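Local coordinates for putrescine aminotransferase (Halomonas elongata DSM 2581, PDB 6GWI), which probably transfers amino groups, as a pyridoxal-5'-phosphate-dependent class III aminotransferase named for putrescine, from amine donors to carbonyl acceptors, at residues 110-115 / 319-324; 290-295 / 327-332; 129-134 / 304-309; 55-60 / 420-425; 74-79 / 323-328. All blocks are in the same frame, centred on the assembly; numbering follows the deposited sequence.

In the fold
All five contacts touch the second subunit and bury most of the residues involved. Interactions 1, 2 and 5 form one cluster: strand 108-114 meets the loop that reaches a cofactor, the loop 290-295 rests on helix 324-339, and that same helix packs against helix 66-78. Interactions 1 and 5 share His323 and Pro324, and interactions 2 and 5 share Ala327 and Ala328. Interaction 3, farther from the chain's centre, pairs two helices that follow neighbouring strands, and Leu134 in it is partly exposed; a long, weak ion pair from Arg110 to Glu305 joins it to interaction 1. Interaction 4 lies nearest the centre. Interaction 2 is apolar, interaction 3 is packing without a hydrogen bond across it, interaction 1 mostly polar, and interactions 4 and 5 mixed.

Interaction 1 of 5, residues 110-115 / 319-324; sequences RVFFTG and TYSGHP. With PLP (pyridoxal-5'-phosphate), chain C.
Next to a phosphate site at the dimer interface, Ser321 and Gly322 of the loop 319-324 lean on the end of strand 110-114. The Ser321 hydroxyl sits beside its own backbone N (chi1 -68°), which brings OG to 3.0 Å from Phe113 O; this is a likely hydrogen bond, although the single proton has a second acceptor within reach. OG also receives the N-H of Phe318. Next along the loop, Gly322 N packs against Phe113 CB at 3.3 Å. Gly322 occupies a type II turn from Tyr320 to His323, where its positive phi of 75° suits glycine. A water links the strand to the loop: Gly322 N donates to it at 2.7 Å, and it lies equally close to Thr114 O. Thr319, two residues before Ser321, holds the phosphate oxygen O1P of PLP twice, through a nearly straight bond from N (2.8 Å, 166°) and through OG1 at 2.7 Å. Gly117 and Ser118 of the second subunit bind the same cofactor. The cofactor is thus held by both subunits, consistent with an active site that requires the dimer, and the loop giving Thr319 to the phosphate is tied to the strand end by the water and probably by Ser321 OG.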
# COMPACT_ATOMS: atom_id res chain seq x y z
N ARG B 110 2.40 -19.46 -7.14
CA ARG B 110 2.28 -18.89 -5.80
C ARG B 110 2.02 -17.40 -5.89
O ARG B 110 2.32 -16.75 -6.90
CB ARG B 110 3.53 -19.17 -4.95
CG ARG B 110 3.66 -20.63 -4.55
CD ARG B 110 5.07 -20.97 -4.13
NE ARG B 110 5.25 -22.41 -3.95
CZ ARG B 110 5.84 -23.22 -4.82
NH1 ARG B 110 6.33 -22.76 -5.96
NH2 ARG B 110 5.94 -24.52 -4.55
N VAL B 111 1.42 -16.85 -4.84
CA VAL B 111 1.12 -15.43 -4.77
C VAL B 111 1.47 -14.91 -3.38
O VAL B 111 1.24 -15.58 -2.37
CB VAL B 111 -0.35 -15.14 -5.11
CG1 VAL B 111 -1.28 -15.78 -4.09
CG2 VAL B 111 -0.59 -13.64 -5.19
N PHE B 112 2.06 -13.72 -3.35
CA PHE B 112 2.26 -12.94 -2.13
C PHE B 112 1.31 -11.74 -2.21
O PHE B 112 1.38 -10.96 -3.17
CB PHE B 112 3.71 -12.47 -2.02
CG PHE B 112 4.04 -11.84 -0.69
CD1 PHE B 112 3.59 -10.56 -0.39
CD2 PHE B 112 4.83 -12.50 0.23
CE1 PHE B 112 3.90 -9.97 0.83
CE2 PHE B 112 5.14 -11.91 1.45
CZ PHE B 112 4.67 -10.65 1.74
N PHE B 113 0.43 -11.61 -1.23
CA PHE B 113 -0.59 -10.58 -1.29
C PHE B 113 -0.08 -9.25 -0.74
O PHE B 113 0.73 -9.21 0.19
CB PHE B 113 -1.85 -11.01 -0.52
CG PHE B 113 -2.61 -12.12 -1.19
CD1 PHE B 113 -3.23 -11.91 -2.41
CD2 PHE B 113 -2.72 -13.36 -0.59
CE1 PHE B 113 -3.93 -12.93 -3.03
CE2 PHE B 113 -3.42 -14.38 -1.20
CZ PHE B 113 -4.03 -14.16 -2.42
N THR B 114 -0.55 -8.17 -1.35
CA THR B 114 -0.28 -6.81 -0.90
C THR B 114 -1.58 -6.01 -0.98
O THR B 114 -2.64 -6.55 -1.34
CB THR B 114 0.80 -6.13 -1.74
OG1 THR B 114 0.30 -5.89 -3.06
CG2 THR B 114 2.04 -7.00 -1.83
N GLY B 115 -1.49 -4.72 -0.68
CA GLY B 115 -2.66 -3.86 -0.74
C GLY B 115 -2.80 -3.06 -2.02
O GLY B 115 -3.89 -2.58 -2.33
N THR B 319 0.33 -5.38 7.00
CA THR B 319 -0.79 -5.65 7.90
C THR B 319 -2.01 -6.15 7.13
O THR B 319 -2.66 -7.11 7.54
CB THR B 319 -1.14 -4.37 8.68
OG1 THR B 319 -0.03 -4.00 9.52
CG2 THR B 319 -2.36 -4.58 9.55
N TYR B 320 -2.32 -5.51 6.00
CA TYR B 320 -3.51 -5.83 5.23
C TYR B 320 -3.22 -6.78 4.07
O TYR B 320 -4.07 -6.94 3.19
CB TYR B 320 -4.16 -4.54 4.74
CG TYR B 320 -4.68 -3.67 5.88
CD1 TYR B 320 -5.35 -4.23 6.96
CD2 TYR B 320 -4.48 -2.29 5.89
CE1 TYR B 320 -5.82 -3.46 8.00
CE2 TYR B 320 -4.95 -1.50 6.93
CZ TYR B 320 -5.62 -2.10 7.99
OH TYR B 320 -6.09 -1.33 9.03
N SER B 321 -2.05 -7.41 4.06
CA SER B 321 -1.79 -8.49 3.11
C SER B 321 -2.84 -9.58 3.27
O SER B 321 -3.04 -10.10 4.37
CB SER B 321 -0.40 -9.09 3.34
OG SER B 321 0.63 -8.17 2.99
N GLY B 322 -3.51 -9.92 2.17
CA GLY B 322 -4.50 -10.96 2.19
C GLY B 322 -5.81 -10.59 2.84
O GLY B 322 -6.62 -11.48 3.10
N HIS B 323 -6.04 -9.31 3.11
CA HIS B 323 -7.23 -8.86 3.84
C HIS B 323 -8.45 -9.69 3.46
O HIS B 323 -8.84 -9.70 2.29
CB HIS B 323 -7.51 -7.39 3.56
CG HIS B 323 -8.54 -6.80 4.47
ND1 HIS B 323 -9.88 -7.08 4.36
CD2 HIS B 323 -8.42 -5.95 5.53
CE1 HIS B 323 -10.54 -6.43 5.30
NE2 HIS B 323 -9.68 -5.74 6.02
N PRO B 324 -9.07 -10.40 4.40
CA PRO B 324 -10.07 -11.41 4.01
C PRO B 324 -11.28 -10.82 3.29
O PRO B 324 -11.82 -11.47 2.39
CB PRO B 324 -10.46 -12.06 5.34
CG PRO B 324 -10.12 -11.04 6.38
CD PRO B 324 -8.91 -10.33 5.87
N1 PLP C . 4.50 1.99 11.15
C2 PLP C . 4.25 1.33 12.33
C2A PLP C . 4.63 1.99 13.63
C3 PLP C . 3.66 0.06 12.31
O3 PLP C . 3.42 -0.59 13.50
C4 PLP C . 3.31 -0.54 11.10
C4A PLP C . 2.23 -1.59 11.08
C5 PLP C . 3.57 0.15 9.91
C6 PLP C . 4.17 1.41 9.94
C5A PLP C . 3.23 -0.46 8.57
O4P PLP C . 1.84 -0.44 8.31
P PLP C . 1.26 -1.44 7.19
O1P PLP C . 1.50 -2.87 7.65
O2P PLP C . 1.99 -1.20 5.89
O3P PLP C . -0.22 -1.20 7.03
O HOH W 1 -4.03 -8.27 0.16

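Interaction 2 of 5, residues 290-295 / 327-332; sequences GYLPIG and AAVALK
Tyr291, the one aromatic residue here, meets Val329 through its CB, 3.9 Å from Val329 CG1, while the ring itself turns off from the helix, with neither face nor edge on it. The side chain also packs on Leu68 of helix 66-78, and its OH is hydrogen-bonded to Gly62 O and Arg65 N. Next along the loop, Leu292 crosses Val329 at about a right angle, CD1 on CG2 at 3.7 Å, so the two methyls of Val329 serve different loop residues. In this part of the PLP-binding domain the loop runs from strand 280-283 into strand 295-300, and here it packs on helix 324-339. Ile294 brings the third group of contacts. Its CG1 is anti to the backbone N (chi1 178°), extending CD1 to the helix backbone, 3.8 Å from Ala327 CA, whereas CG2, in the crowded position between N and carbonyl carbon, faces Ala330 CB at 4.1 Å. Leu96 of helix 91-103 packs against both Ile294 and Ala327, and Leu292 also meets Thr325 of the second subunit.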
# COMPACT_ATOMS: atom_id res chain seq x y z
N GLY B 290 -11.61 -2.98 -8.61
CA GLY B 290 -11.48 -1.80 -7.79
C GLY B 290 -12.44 -1.69 -6.62
O GLY B 290 -12.37 -0.70 -5.89
N TYR B 291 -13.33 -2.67 -6.43
CA TYR B 291 -14.32 -2.54 -5.37
C TYR B 291 -13.69 -2.50 -3.98
O TYR B 291 -14.23 -1.85 -3.08
CB TYR B 291 -15.33 -3.69 -5.46
CG TYR B 291 -16.47 -3.43 -6.41
CD1 TYR B 291 -16.24 -3.11 -7.74
CD2 TYR B 291 -17.79 -3.50 -5.97
CE1 TYR B 291 -17.29 -2.87 -8.61
CE2 TYR B 291 -18.84 -3.26 -6.83
CZ TYR B 291 -18.58 -2.95 -8.15
OH TYR B 291 -19.63 -2.72 -9.01
N LEU B 292 -12.57 -3.18 -3.79
CA LEU B 292 -11.83 -3.06 -2.53
C LEU B 292 -10.34 -3.16 -2.85
O LEU B 292 -9.96 -3.81 -3.83
CB LEU B 292 -12.24 -4.14 -1.52
CG LEU B 292 -13.62 -3.99 -0.86
CD1 LEU B 292 -13.86 -5.14 0.10
CD2 LEU B 292 -13.77 -2.65 -0.13
N PRO B 293 -9.48 -2.52 -2.05
CA PRO B 293 -8.05 -2.52 -2.38
C PRO B 293 -7.42 -3.87 -2.10
O PRO B 293 -7.55 -4.43 -1.01
CB PRO B 293 -7.46 -1.43 -1.47
CG PRO B 293 -8.60 -0.74 -0.85
CD PRO B 293 -9.77 -1.67 -0.89
N ILE B 294 -6.71 -4.39 -3.10
CA ILE B 294 -5.93 -5.60 -2.94
C ILE B 294 -4.98 -5.71 -4.13
O ILE B 294 -5.33 -5.35 -5.25
CB ILE B 294 -6.82 -6.85 -2.82
CG1 ILE B 294 -5.96 -8.11 -2.71
CG2 ILE B 294 -7.79 -6.96 -4.00
CD1 ILE B 294 -6.72 -9.33 -2.23
N GLY B 295 -3.77 -6.17 -3.87
CA GLY B 295 -2.81 -6.44 -4.92
C GLY B 295 -1.99 -7.65 -4.55
O GLY B 295 -2.29 -8.32 -3.56
N ALA B 327 -10.01 -9.96 -0.21
CA ALA B 327 -9.79 -11.21 -0.94
C ALA B 327 -11.11 -11.85 -1.34
O ALA B 327 -11.22 -12.41 -2.44
CB ALA B 327 -8.97 -12.18 -0.08
N ALA B 328 -12.11 -11.83 -0.46
CA ALA B 328 -13.42 -12.36 -0.80
C ALA B 328 -14.01 -11.65 -2.01
O ALA B 328 -14.61 -12.29 -2.88
CB ALA B 328 -14.36 -12.22 0.40
N VAL B 329 -13.85 -10.32 -2.08
CA VAL B 329 -14.36 -9.57 -3.22
C VAL B 329 -13.57 -9.89 -4.48
O VAL B 329 -14.15 -10.06 -5.56
CB VAL B 329 -14.33 -8.06 -2.90
CG1 VAL B 329 -14.46 -7.22 -4.16
CG2 VAL B 329 -15.46 -7.72 -1.95
N ALA B 330 -12.25 -9.94 -4.38
CA ALA B 330 -11.43 -10.28 -5.54
C ALA B 330 -11.78 -11.67 -6.06
O ALA B 330 -11.90 -11.87 -7.28
CB ALA B 330 -9.95 -10.20 -5.17
N LEU B 331 -11.93 -12.64 -5.17
CA LEU B 331 -12.29 -13.99 -5.58
C LEU B 331 -13.60 -13.98 -6.36
O LEU B 331 -13.71 -14.62 -7.42
CB LEU B 331 -12.41 -14.90 -4.36
CG LEU B 331 -12.87 -16.33 -4.63
CD1 LEU B 331 -11.89 -17.07 -5.53
CD2 LEU B 331 -13.07 -17.07 -3.31
N LYS B 332 -14.61 -13.29 -5.85
CA LYS B 332 -15.90 -13.27 -6.53
C LYS B 332 -15.78 -12.56 -7.88
O LYS B 332 -16.39 -12.98 -8.87
CB LYS B 332 -16.95 -12.59 -5.66
CG LYS B 332 -18.39 -12.79 -6.13
CD LYS B 332 -18.75 -14.27 -6.10
CE LYS B 332 -20.22 -14.50 -5.82
NZ LYS B 332 -20.61 -15.92 -6.07

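Interaction 3 of 5, residues 129-134 / 304-309; sequences RRYWAL and AETLIE
Tyr131 and Thr306 cross at about a right angle where two helices of the α/β PLP-binding domain meet, one following strand 108-114 and the other strand 295-300, its antiparallel neighbour in the sheet. The helix axes cross at 68°, 9.5 Å apart, steep enough to confine the contact to about one turn on each side. Tyr131 CG is anti to the backbone N (chi1 171°), which lays one side of the ring along Thr306: CE1 comes to 3.4 Å from OG1, and CD1 to 3.7 Å from CB. Thr306 CG2 sits between the ring and Leu134 CB, 3.7 Å from the latter. Thr306 thus touches both Tyr131 and Leu134. Leu307 meets the tip of Leu134. Its CD2 touches Leu134 CD1 at 4.0 Å, the two leucines again roughly perpendicular, and also reaches Arg130 CG at 3.7 Å. Arg130 uses only aliphatic carbon against Leu307, because its chain bends at chi2 and carries the charged end on to Gly311 O through NH2. On its own helix that guanidinium is covered on one face by Leu134, whose CD2 sits 3.5 Å above the plane, over its centre.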
# COMPACT_ATOMS: atom_id res chain seq x y z
N ARG B 129 16.10 -9.07 -5.37
CA ARG B 129 17.44 -8.90 -4.82
C ARG B 129 17.74 -9.94 -3.74
O ARG B 129 18.88 -10.40 -3.64
CB ARG B 129 17.59 -7.47 -4.30
CG ARG B 129 17.80 -6.47 -5.45
CD ARG B 129 17.65 -4.98 -5.09
NE ARG B 129 18.09 -4.14 -6.21
CZ ARG B 129 18.15 -2.81 -6.20
NH1 ARG B 129 17.80 -2.12 -5.12
NH2 ARG B 129 18.58 -2.16 -7.27
N ARG B 130 16.73 -10.34 -2.98
CA ARG B 130 16.89 -11.46 -2.06
C ARG B 130 17.19 -12.74 -2.82
O ARG B 130 18.05 -13.53 -2.41
CB ARG B 130 15.63 -11.61 -1.22
CG ARG B 130 15.62 -12.79 -0.26
CD ARG B 130 16.69 -12.71 0.82
NE ARG B 130 16.51 -13.77 1.82
CZ ARG B 130 17.44 -14.20 2.66
NH1 ARG B 130 18.66 -13.67 2.66
NH2 ARG B 130 17.16 -15.18 3.52
N TYR B 131 16.51 -12.96 -3.95
CA TYR B 131 16.73 -14.15 -4.76
C TYR B 131 18.19 -14.31 -5.13
O TYR B 131 18.81 -15.35 -4.85
CB TYR B 131 15.86 -14.08 -6.02
CG TYR B 131 16.17 -15.16 -7.03
CD1 TYR B 131 15.65 -16.44 -6.88
CD2 TYR B 131 16.98 -14.90 -8.12
CE1 TYR B 131 15.94 -17.43 -7.80
CE2 TYR B 131 17.26 -15.87 -9.04
CZ TYR B 131 16.74 -17.13 -8.88
OH TYR B 131 17.03 -18.11 -9.80
N TRP B 132 18.77 -13.29 -5.76
CA TRP B 132 20.14 -13.41 -6.24
C TRP B 132 21.13 -13.51 -5.08
O TRP B 132 22.15 -14.20 -5.20
CB TRP B 132 20.48 -12.24 -7.15
CG TRP B 132 19.80 -12.36 -8.48
CD1 TRP B 132 18.82 -11.54 -8.97
CD2 TRP B 132 20.02 -13.36 -9.47
NE1 TRP B 132 18.43 -11.98 -10.21
CE2 TRP B 132 19.15 -13.09 -10.54
CE3 TRP B 132 20.88 -14.47 -9.56
CZ2 TRP B 132 19.11 -13.88 -11.69
CZ3 TRP B 132 20.84 -15.25 -10.71
CH2 TRP B 132 19.96 -14.96 -11.75
N ALA B 133 20.83 -12.87 -3.95
CA ALA B 133 21.66 -13.05 -2.76
C ALA B 133 21.67 -14.51 -2.32
O ALA B 133 22.73 -15.06 -1.99
CB ALA B 133 21.17 -12.14 -1.64
N LEU B 134 20.51 -15.16 -2.32
CA LEU B 134 20.46 -16.56 -1.92
C LEU B 134 21.14 -17.46 -2.94
O LEU B 134 21.62 -18.54 -2.58
CB LEU B 134 19.01 -17.00 -1.70
CG LEU B 134 18.27 -16.37 -0.51
CD1 LEU B 134 16.78 -16.68 -0.59
CD2 LEU B 134 18.86 -16.86 0.80
N ALA B 304 10.24 -18.69 -6.45
CA ALA B 304 9.59 -19.26 -5.28
C ALA B 304 10.43 -20.35 -4.64
O ALA B 304 10.55 -20.42 -3.41
CB ALA B 304 8.21 -19.80 -5.67
N GLU B 305 11.03 -21.22 -5.46
CA GLU B 305 11.76 -22.36 -4.91
C GLU B 305 13.00 -21.93 -4.15
O GLU B 305 13.34 -22.51 -3.11
CB GLU B 305 12.13 -23.33 -6.03
CG GLU B 305 10.98 -24.24 -6.45
CD GLU B 305 10.51 -25.16 -5.35
OE1 GLU B 305 11.37 -25.84 -4.73
OE2 GLU B 305 9.29 -25.22 -5.09
N THR B 306 13.71 -20.92 -4.65
CA THR B 306 14.88 -20.43 -3.92
C THR B 306 14.47 -19.78 -2.60
O THR B 306 15.04 -20.08 -1.55
CB THR B 306 15.66 -19.45 -4.80
OG1 THR B 306 16.25 -20.18 -5.89
CG2 THR B 306 16.76 -18.77 -4.01
N LEU B 307 13.45 -18.91 -2.63
CA LEU B 307 12.98 -18.29 -1.40
C LEU B 307 12.52 -19.34 -0.39
O LEU B 307 12.86 -19.27 0.79
CB LEU B 307 11.85 -17.30 -1.69
CG LEU B 307 12.18 -16.05 -2.51
CD1 LEU B 307 10.94 -15.19 -2.71
CD2 LEU B 307 13.28 -15.24 -1.83
N ILE B 308 11.74 -20.32 -0.85
CA ILE B 308 11.21 -21.32 0.07
C ILE B 308 12.34 -22.19 0.62
O ILE B 308 12.50 -22.33 1.84
CB ILE B 308 10.13 -22.17 -0.62
CG1 ILE B 308 8.92 -21.31 -0.97
CG2 ILE B 308 9.71 -23.33 0.28
CD1 ILE B 308 7.92 -21.98 -1.88
N GLU B 309 13.14 -22.78 -0.28
CA GLU B 309 14.09 -23.81 0.12
C GLU B 309 15.34 -23.23 0.77
O GLU B 309 15.97 -23.90 1.61
CB GLU B 309 14.50 -24.64 -1.09
CG GLU B 309 13.40 -25.52 -1.65
CD GLU B 309 12.82 -26.47 -0.62
OE1 GLU B 309 11.58 -26.58 -0.55
OE2 GLU B 309 13.60 -27.07 0.14

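Interaction 4 of 5, residues 55-60 / 420-425; sequences GLWCVN and IISPPL
The turn after helix 54-57 and the chain just past strand 418-421 draw closest at Asn60 and Pro424, whose CA atoms are 4.4 Å apart, and an inverse gamma turn centred on Val59 bends the first of them there. Leu425 N gives a short but bent, weak bond to Asn60 O (2.7 Å, 125°), and Pro424 CB packs on Val59 O at 3.3 Å. The Asn60 and Leu425 side chains run side by side in the same direction, with Asn60 ND2 3.6 Å from Leu425 CD1, while Asn60 OD1 accepts a weak bond from Arg264. At the other end, Trp57 spans two residues: its CE3 lies 3.5 Å from Ser422 OG, which is anti to its backbone N (chi1 175°), and its CZ2 meets Ile420 CD1 at 3.7 Å, the Trp57 and Ile420 side chains crossing at about a right angle. The Trp57 side chain also touches Ile259 of the cofactor pocket and is about 6 Å from PLP, so it probably lines the active-site cleft. Strand 418-421 is flanked by strands 376-381 and 413-415, and Leu425 rests on Val342 and Val346 of helix 342-359.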
# COMPACT_ATOMS: atom_id res chain seq x y z
N GLY B 55 -13.00 4.04 -13.68
CA GLY B 55 -12.40 4.52 -12.46
C GLY B 55 -10.98 5.00 -12.71
O GLY B 55 -10.77 6.16 -13.04
N LEU B 56 -10.01 4.09 -12.53
CA LEU B 56 -8.60 4.33 -12.88
C LEU B 56 -8.02 3.00 -13.40
O LEU B 56 -7.17 2.37 -12.77
CB LEU B 56 -7.82 4.87 -11.69
CG LEU B 56 -6.43 5.46 -11.95
CD1 LEU B 56 -6.49 6.63 -12.92
CD2 LEU B 56 -5.78 5.91 -10.64
N TRP B 57 -8.48 2.59 -14.58
CA TRP B 57 -8.09 1.35 -15.24
C TRP B 57 -8.51 0.09 -14.49
O TRP B 57 -7.91 -0.98 -14.71
CB TRP B 57 -6.57 1.24 -15.47
CG TRP B 57 -5.83 2.43 -15.98
CD1 TRP B 57 -5.39 3.50 -15.25
CD2 TRP B 57 -5.36 2.64 -17.31
NE1 TRP B 57 -4.70 4.37 -16.05
CE2 TRP B 57 -4.67 3.87 -17.32
CE3 TRP B 57 -5.46 1.91 -18.50
CZ2 TRP B 57 -4.09 4.39 -18.48
CZ3 TRP B 57 -4.88 2.43 -19.65
CH2 TRP B 57 -4.21 3.66 -19.63
N CYS B 58 -9.49 0.15 -13.60
CA CYS B 58 -9.69 -0.95 -12.65
C CYS B 58 -11.11 -1.50 -12.54
O CYS B 58 -11.25 -2.66 -12.15
CB CYS B 58 -9.21 -0.54 -11.25
SG CYS B 58 -9.96 0.97 -10.63
N VAL B 59 -12.15 -0.73 -12.85
CA VAL B 59 -13.52 -1.19 -12.63
C VAL B 59 -13.98 -2.03 -13.82
O VAL B 59 -14.81 -1.60 -14.63
CB VAL B 59 -14.48 -0.00 -12.39
CG1 VAL B 59 -15.86 -0.51 -11.99
CG2 VAL B 59 -13.92 0.94 -11.32
N ASN B 60 -13.46 -3.26 -13.91
CA ASN B 60 -13.66 -4.06 -15.11
C ASN B 60 -15.11 -4.53 -15.24
O ASN B 60 -15.67 -4.51 -16.34
CB ASN B 60 -12.71 -5.25 -15.10
CG ASN B 60 -11.27 -4.85 -15.39
OD1 ASN B 60 -10.97 -3.67 -15.58
ND2 ASN B 60 -10.38 -5.83 -15.43
N ILE B 420 -6.50 8.78 -24.13
CA ILE B 420 -6.52 7.37 -23.75
C ILE B 420 -7.89 7.01 -23.18
O ILE B 420 -8.55 7.82 -22.52
CB ILE B 420 -5.41 7.04 -22.72
CG1 ILE B 420 -5.57 7.88 -21.45
CG2 ILE B 420 -4.03 7.25 -23.34
CD1 ILE B 420 -4.63 7.49 -20.33
N ILE B 421 -8.31 5.77 -23.43
CA ILE B 421 -9.53 5.22 -22.85
C ILE B 421 -9.24 3.82 -22.34
O ILE B 421 -8.35 3.12 -22.84
CB ILE B 421 -10.71 5.18 -23.86
CG1 ILE B 421 -10.34 4.38 -25.11
CG2 ILE B 421 -11.13 6.60 -24.23
CD1 ILE B 421 -11.53 3.94 -25.92
N SER B 422 -10.00 3.41 -21.33
CA SER B 422 -9.89 2.09 -20.71
C SER B 422 -11.23 1.78 -20.05
O SER B 422 -11.32 1.74 -18.81
CB SER B 422 -8.75 2.06 -19.69
OG SER B 422 -8.70 0.82 -19.00
N PRO B 423 -12.29 1.57 -20.82
CA PRO B 423 -13.63 1.47 -20.24
C PRO B 423 -13.84 0.15 -19.52
O PRO B 423 -13.03 -0.78 -19.67
CB PRO B 423 -14.56 1.59 -21.46
CG PRO B 423 -13.73 1.16 -22.62
CD PRO B 423 -12.31 1.55 -22.30
N PRO B 424 -14.90 0.03 -18.73
CA PRO B 424 -15.21 -1.26 -18.11
C PRO B 424 -15.33 -2.35 -19.16
O PRO B 424 -15.78 -2.11 -20.28
CB PRO B 424 -16.54 -1.01 -17.39
CG PRO B 424 -16.50 0.46 -17.08
CD PRO B 424 -15.81 1.10 -18.26
N LEU B 425 -14.91 -3.56 -18.80
CA LEU B 425 -14.93 -4.66 -19.75
C LEU B 425 -16.34 -5.15 -20.05
O LEU B 425 -16.51 -5.94 -20.98
CB LEU B 425 -14.08 -5.81 -19.21
CG LEU B 425 -12.64 -5.43 -18.82
CD1 LEU B 425 -11.84 -6.69 -18.55
CD2 LEU B 425 -11.95 -4.57 -19.88

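Interaction 5 of 5, residues 74-79 / 323-328; sequences AQLEQL and HPTCAA
Carbon-carbon packing of Gln75 and Leu76 on Thr325 and Ala328 joins helix 74-78 to the start of helix 324-339, the two running nearly antiparallel at 154° with axes 8.9 Å apart. With CG anti to the backbone N (chi1 -176°), the Gln75 chain extends to the facing helix: CB meets Ala328 CB at 3.7 Å and CG sits 3.6 Å from Thr325 CA. Leu76 crosses Thr325 at about a right angle, its CG 3.6 Å from Thr325 CG2. Contacts of carbon with oxygen form a second class. Leu76 CD2 approaches Thr325 OG1 at 3.4 Å, Gln75 CG lies as close to Pro324 O, and Pro324 CG rests 3.5 Å from Leu79 O. The third kind is polar. A hydrogen bond from Thr325 OG1 to Pro80 O, just past helix 66-78, joins the two regions, whereas the His323 cap is local: at the N-cap, ND1 accepts weakly from Thr325 N and from Cys326 N, the second of these the straighter at 165°. Since NE2 of His323 is hydrogen-bonded to Gly290 O of the second subunit, the imidazole is probably neutral with its proton on NE2, one ring tying a helix start to the dimer interface.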
# COMPACT_ATOMS: atom_id res chain seq x y z
N ALA B 74 -20.92 -10.38 3.20
CA ALA B 74 -20.91 -11.70 3.84
C ALA B 74 -19.61 -11.94 4.59
O ALA B 74 -19.62 -12.49 5.70
CB ALA B 74 -21.14 -12.79 2.79
N GLN B 75 -18.47 -11.55 4.01
CA GLN B 75 -17.19 -11.76 4.67
C GLN B 75 -17.02 -10.84 5.87
O GLN B 75 -16.48 -11.25 6.90
CB GLN B 75 -16.03 -11.55 3.69
CG GLN B 75 -14.65 -11.85 4.29
CD GLN B 75 -14.56 -13.26 4.86
OE1 GLN B 75 -14.02 -13.48 5.95
NE2 GLN B 75 -15.08 -14.22 4.12
N LEU B 76 -17.48 -9.59 5.76
CA LEU B 76 -17.39 -8.66 6.88
C LEU B 76 -18.18 -9.16 8.08
O LEU B 76 -17.79 -8.92 9.22
CB LEU B 76 -17.89 -7.29 6.45
CG LEU B 76 -16.96 -6.49 5.53
CD1 LEU B 76 -17.73 -5.39 4.83
CD2 LEU B 76 -15.83 -5.89 6.34
N GLU B 77 -19.29 -9.87 7.83
CA GLU B 77 -20.09 -10.42 8.92
C GLU B 77 -19.44 -11.65 9.53
O GLU B 77 -19.71 -11.97 10.70
CB GLU B 77 -21.49 -10.76 8.41
CG GLU B 77 -22.34 -9.55 8.11
CD GLU B 77 -23.63 -9.88 7.40
OE1 GLU B 77 -23.77 -11.00 6.87
OE2 GLU B 77 -24.52 -9.00 7.38
N GLN B 78 -18.62 -12.36 8.77
CA GLN B 78 -18.01 -13.60 9.23
C GLN B 78 -16.64 -13.31 9.86
O GLN B 78 -16.40 -13.65 11.02
CB GLN B 78 -17.89 -14.58 8.06
CG GLN B 78 -17.47 -15.99 8.46
CD GLN B 78 -18.62 -16.74 9.12
OE1 GLN B 78 -18.47 -17.31 10.20
NE2 GLN B 78 -19.77 -16.76 8.45
N LEU B 79 -15.76 -12.67 9.10
CA LEU B 79 -14.40 -12.35 9.55
C LEU B 79 -13.94 -11.11 8.80
O LEU B 79 -13.36 -11.21 7.71
CB LEU B 79 -13.44 -13.51 9.32
CG LEU B 79 -11.99 -13.34 9.79
CD1 LEU B 79 -11.92 -13.26 11.30
CD2 LEU B 79 -11.12 -14.48 9.27
N HIS B 323 -6.04 -9.31 3.11
CA HIS B 323 -7.23 -8.86 3.84
C HIS B 323 -8.45 -9.69 3.46
O HIS B 323 -8.84 -9.70 2.29
CB HIS B 323 -7.51 -7.39 3.56
CG HIS B 323 -8.54 -6.80 4.47
ND1 HIS B 323 -9.88 -7.08 4.36
CD2 HIS B 323 -8.42 -5.95 5.53
CE1 HIS B 323 -10.54 -6.43 5.30
NE2 HIS B 323 -9.68 -5.74 6.02
N PRO B 324 -9.07 -10.40 4.40
CA PRO B 324 -10.07 -11.41 4.01
C PRO B 324 -11.28 -10.82 3.29
O PRO B 324 -11.82 -11.47 2.39
CB PRO B 324 -10.46 -12.06 5.34
CG PRO B 324 -10.12 -11.04 6.38
CD PRO B 324 -8.91 -10.33 5.87
N THR B 325 -11.71 -9.61 3.65
CA THR B 325 -12.85 -9.02 2.94
C THR B 325 -12.45 -8.61 1.52
O THR B 325 -13.21 -8.83 0.57
CB THR B 325 -13.39 -7.82 3.72
OG1 THR B 325 -13.83 -8.26 5.01
CG2 THR B 325 -14.57 -7.18 2.99
N CYS B 326 -11.28 -8.00 1.36
CA CYS B 326 -10.80 -7.66 0.02
C CYS B 326 -10.58 -8.91 -0.82
O CYS B 326 -10.89 -8.92 -2.01
CB CYS B 326 -9.52 -6.84 0.12
SG CYS B 326 -9.69 -5.32 1.09
N ALA B 327 -10.01 -9.96 -0.21
CA ALA B 327 -9.79 -11.21 -0.94
C ALA B 327 -11.11 -11.85 -1.34
O ALA B 327 -11.22 -12.41 -2.44
CB ALA B 327 -8.97 -12.18 -0.08
N ALA B 328 -12.11 -11.83 -0.46
CA ALA B 328 -13.42 -12.36 -0.80
C ALA B 328 -14.01 -11.65 -2.01
O ALA B 328 -14.61 -12.29 -2.88
CB ALA B 328 -14.36 -12.22 0.40